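Local coordinates for acyl-CoA N-acyltransferases (NAT) superfamily protein (Arabidopsis thaliana, PDB 6TH0) that probably transfers the acetyl group of acetyl-CoA to the N-terminal methionine of transmembrane proteins and to protein lysines, at residues F152-L158 with D170-Y176. Sequence-based numbering, arbitrary orientation.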
loop_
_atom_site.group_PDB
_atom_site.type_symbol
_atom_site.label_atom_id
_atom_site.label_comp_id
_atom_site.label_asym_id
_atom_site.label_seq_id
_atom_site.Cartn_x
_atom_site.Cartn_y
_atom_site.Cartn_z
ATOM N N PHE A 152 9.633 -1.026 9.008
ATOM C CA PHE A 152 8.977 -2.317 8.818
ATOM C C PHE A 152 9.995 -3.432 8.988
ATOM O O PHE A 152 11.162 -3.287 8.608
ATOM C CB PHE A 152 8.316 -2.432 7.432
ATOM C CG PHE A 152 7.024 -1.682 7.290
ATOM C CD1 PHE A 152 6.992 -0.302 7.400
ATOM C CD2 PHE A 152 5.824 -2.347 7.004
ATOM C CE1 PHE A 152 5.811 0.388 7.235
ATOM C CE2 PHE A 152 4.651 -1.660 6.843
ATOM C CZ PHE A 152 4.629 -0.290 6.968
ATOM N N ARG A 153 9.557 -4.550 9.568
ATOM C CA ARG A 153 10.427 -5.707 9.758
ATOM C C ARG A 153 10.248 -6.647 8.569
ATOM O O ARG A 153 9.117 -6.969 8.196
ATOM C CB ARG A 153 10.082 -6.439 11.056
ATOM C CG ARG A 153 10.884 -6.007 12.238
ATOM C CD ARG A 153 10.565 -4.582 12.607
ATOM N NE ARG A 153 11.178 -4.254 13.894
ATOM C CZ ARG A 153 11.064 -3.079 14.505
ATOM N NH1 ARG A 153 10.366 -2.100 13.941
ATOM N NH2 ARG A 153 11.650 -2.890 15.681
ATOM N N CYS A 154 11.363 -7.106 7.997
ATOM C CA CYS A 154 11.350 -8.109 6.934
ATOM C C CYS A 154 11.273 -9.484 7.588
ATOM O O CYS A 154 12.182 -9.871 8.337
ATOM C CB CYS A 154 12.599 -7.991 6.058
ATOM S SG CYS A 154 12.450 -9.056 4.585
ATOM N N VAL A 155 10.143 -10.172 7.408
ATOM C CA VAL A 155 9.872 -11.391 8.161
ATOM C C VAL A 155 10.414 -12.646 7.483
ATOM O O VAL A 155 11.158 -13.417 8.099
ATOM C CB VAL A 155 8.357 -11.535 8.404
ATOM C CG1 VAL A 155 8.056 -12.834 9.142
ATOM C CG2 VAL A 155 7.829 -10.326 9.141
ATOM N N ARG A 156 10.029 -12.876 6.228
ATOM C CA ARG A 156 10.363 -14.136 5.572
ATOM C C ARG A 156 10.151 -13.995 4.073
ATOM O O ARG A 156 9.478 -13.077 3.601
ATOM C CB ARG A 156 9.525 -15.294 6.133
ATOM C CG ARG A 156 8.008 -15.075 6.065
ATOM C CD ARG A 156 7.351 -15.969 7.123
ATOM N NE ARG A 156 5.947 -15.634 7.301
ATOM C CZ ARG A 156 5.252 -15.904 8.404
ATOM N NH1 ARG A 156 5.840 -16.502 9.434
ATOM N NH2 ARG A 156 3.969 -15.569 8.478
ATOM N N ARG A 157 10.708 -14.947 3.333
ATOM C CA ARG A 157 10.585 -15.002 1.884
ATOM C C ARG A 157 9.512 -16.009 1.476
ATOM O O ARG A 157 9.500 -17.141 1.973
ATOM C CB ARG A 157 11.921 -15.394 1.258
ATOM C CG ARG A 157 11.950 -15.320 -0.263
ATOM C CD ARG A 157 13.288 -15.799 -0.784
ATOM N NE ARG A 157 13.410 -15.558 -2.214
ATOM C CZ ARG A 157 14.074 -14.531 -2.733
ATOM N NH1 ARG A 157 14.135 -14.386 -4.043
ATOM N NH2 ARG A 157 14.676 -13.649 -1.942
ATOM N N LEU A 158 8.608 -15.588 0.591
ATOM C CA LEU A 158 7.574 -16.458 0.032
ATOM C C LEU A 158 7.932 -16.784 -1.414
ATOM O O LEU A 158 8.035 -15.882 -2.250
ATOM C CB LEU A 158 6.196 -15.796 0.101
ATOM C CG LEU A 158 5.645 -15.673 1.524
ATOM C CD1 LEU A 158 6.455 -14.695 2.362
ATOM C CD2 LEU A 158 4.167 -15.313 1.525
ATOM N N ASP A 170 9.627 -14.330 -6.292
ATOM C CA ASP A 170 9.443 -14.433 -4.848
ATOM C C ASP A 170 9.075 -13.067 -4.262
ATOM O O ASP A 170 9.291 -12.017 -4.875
ATOM C CB ASP A 170 10.719 -14.951 -4.173
ATOM C CG ASP A 170 11.105 -16.343 -4.632
ATOM O OD1 ASP A 170 10.297 -17.007 -5.319
ATOM O OD2 ASP A 170 12.235 -16.777 -4.305
ATOM N N SER A 171 8.510 -13.085 -3.056
ATOM C CA SER A 171 8.222 -11.851 -2.343
ATOM C C SER A 171 8.835 -11.907 -0.951
ATOM O O SER A 171 9.216 -12.971 -0.450
ATOM C CB SER A 171 6.711 -11.600 -2.229
ATOM O OG SER A 171 6.130 -12.546 -1.342
ATOM N N TYR A 172 8.997 -10.731 -0.355
ATOM C CA TYR A 172 9.284 -10.619 1.069
ATOM C C TYR A 172 8.044 -10.121 1.794
ATOM O O TYR A 172 7.401 -9.166 1.349
ATOM C CB TYR A 172 10.436 -9.656 1.362
ATOM C CG TYR A 172 11.791 -10.152 0.976
ATOM C CD1 TYR A 172 12.293 -11.333 1.494
ATOM C CD2 TYR A 172 12.609 -9.402 0.139
ATOM C CE1 TYR A 172 13.565 -11.776 1.172
ATOM C CE2 TYR A 172 13.892 -9.830 -0.176
ATOM C CZ TYR A 172 14.349 -11.018 0.322
ATOM O OH TYR A 172 15.600 -11.454 -0.010
ATOM N N LEU A 173 7.719 -10.765 2.911
ATOM C CA LEU A 173 6.681 -10.272 3.812
ATOM C C LEU A 173 7.267 -9.197 4.727
ATOM O O LEU A 173 8.303 -9.421 5.351
ATOM C CB LEU A 173 6.141 -11.419 4.658
ATOM C CG LEU A 173 5.293 -11.013 5.875
ATOM C CD1 LEU A 173 3.980 -10.410 5.399
ATOM C CD2 LEU A 173 5.056 -12.188 6.835
ATOM N N PHE A 174 6.634 -8.017 4.779
ATOM C CA PHE A 174 7.067 -6.935 5.666
ATOM C C PHE A 174 5.930 -6.604 6.613
ATOM O O PHE A 174 4.782 -6.564 6.195
ATOM C CB PHE A 174 7.462 -5.645 4.921
ATOM C CG PHE A 174 8.881 -5.608 4.440
ATOM C CD1 PHE A 174 9.869 -5.020 5.210
ATOM C CD2 PHE A 174 9.217 -6.112 3.187
ATOM C CE1 PHE A 174 11.195 -4.963 4.746
ATOM C CE2 PHE A 174 10.511 -6.058 2.727
ATOM C CZ PHE A 174 11.497 -5.482 3.498
ATOM N N VAL A 175 6.239 -6.387 7.899
ATOM C CA VAL A 175 5.211 -6.088 8.891
ATOM C C VAL A 175 5.643 -4.896 9.732
ATOM O O VAL A 175 6.836 -4.699 9.990
ATOM C CB VAL A 175 4.889 -7.297 9.802
ATOM C CG1 VAL A 175 4.483 -8.498 8.973
ATOM C CG2 VAL A 175 6.074 -7.626 10.696
ATOM N N TYR A 176 4.681 -4.042 10.072
ATOM C CA TYR A 176 4.859 -3.014 11.094
ATOM C C TYR A 176 3.757 -3.181 12.136
ATOM O O TYR A 176 2.601 -2.822 11.884
ATOM C CB TYR A 176 4.813 -1.606 10.503
ATOM C CG TYR A 176 5.093 -0.527 11.523
ATOM C CD1 TYR A 176 6.396 -0.211 11.884
ATOM C CD2 TYR A 176 4.065 0.166 12.124
ATOM C CE1 TYR A 176 6.661 0.772 12.822
ATOM C CE2 TYR A 176 4.317 1.152 13.063
ATOM C CZ TYR A 176 5.613 1.450 13.406
ATOM O OH TYR A 176 5.859 2.429 14.343
#
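F152 carries its ring beside its own backbone N (chi1 -76°), and this swings one face under Y176, whose CB stands 3.6 Å from the F152 ring centroid and almost on the ring normal, a CH-pi contact. With the ring cut back to an alanine, Y176 CB would probably lose the face on which it rests, and a gap would be likely to open against I116 and V120. In C154 the sulfur is anti to the backbone N (chi1 -171°), which sends SG between two rings of the opposing strand: it lies over a face of F174, 4.2 Å from its centroid, and approaches Y172 obliquely, 3.8 Å from CG.

The backbones form an antiparallel hairpin interrupted by a beta bulge. V155 N gives a bond of 2.9 Å to L173 O, while L173 N bonds to R156 O at 3.0 Å; two residues thus face one. As a result V155 and R156 both lie alongside L173, near its CD2, and V155 CG2 also meets V175 CG2 at 3.6 Å. R156 sends its guanidinium on to a salt bridge with D81. Past the bulge, the extended R157 chain brings NE within 2.7 Å of D170 OD2. This salt bridge lies in the guanidinium plane but meets the anti side of a carboxylate turned 82° from it; NH1 adds a weak bond. D170 OD1 accepts from G160 N, fixing the carboxylate from the hairpin's turn side. Nearby, S171 OG is buried against L158 CB without a polar partner.

Strand 153-164 is an edge strand of the GNAT sheet, and strand 167-177 separates it from 129-137, bonding through pairs such as F174 with L134. Helix 141-149 covers Y172 and F174 with I144, whereas F152 reaches I116 and V120 of helix 111-123.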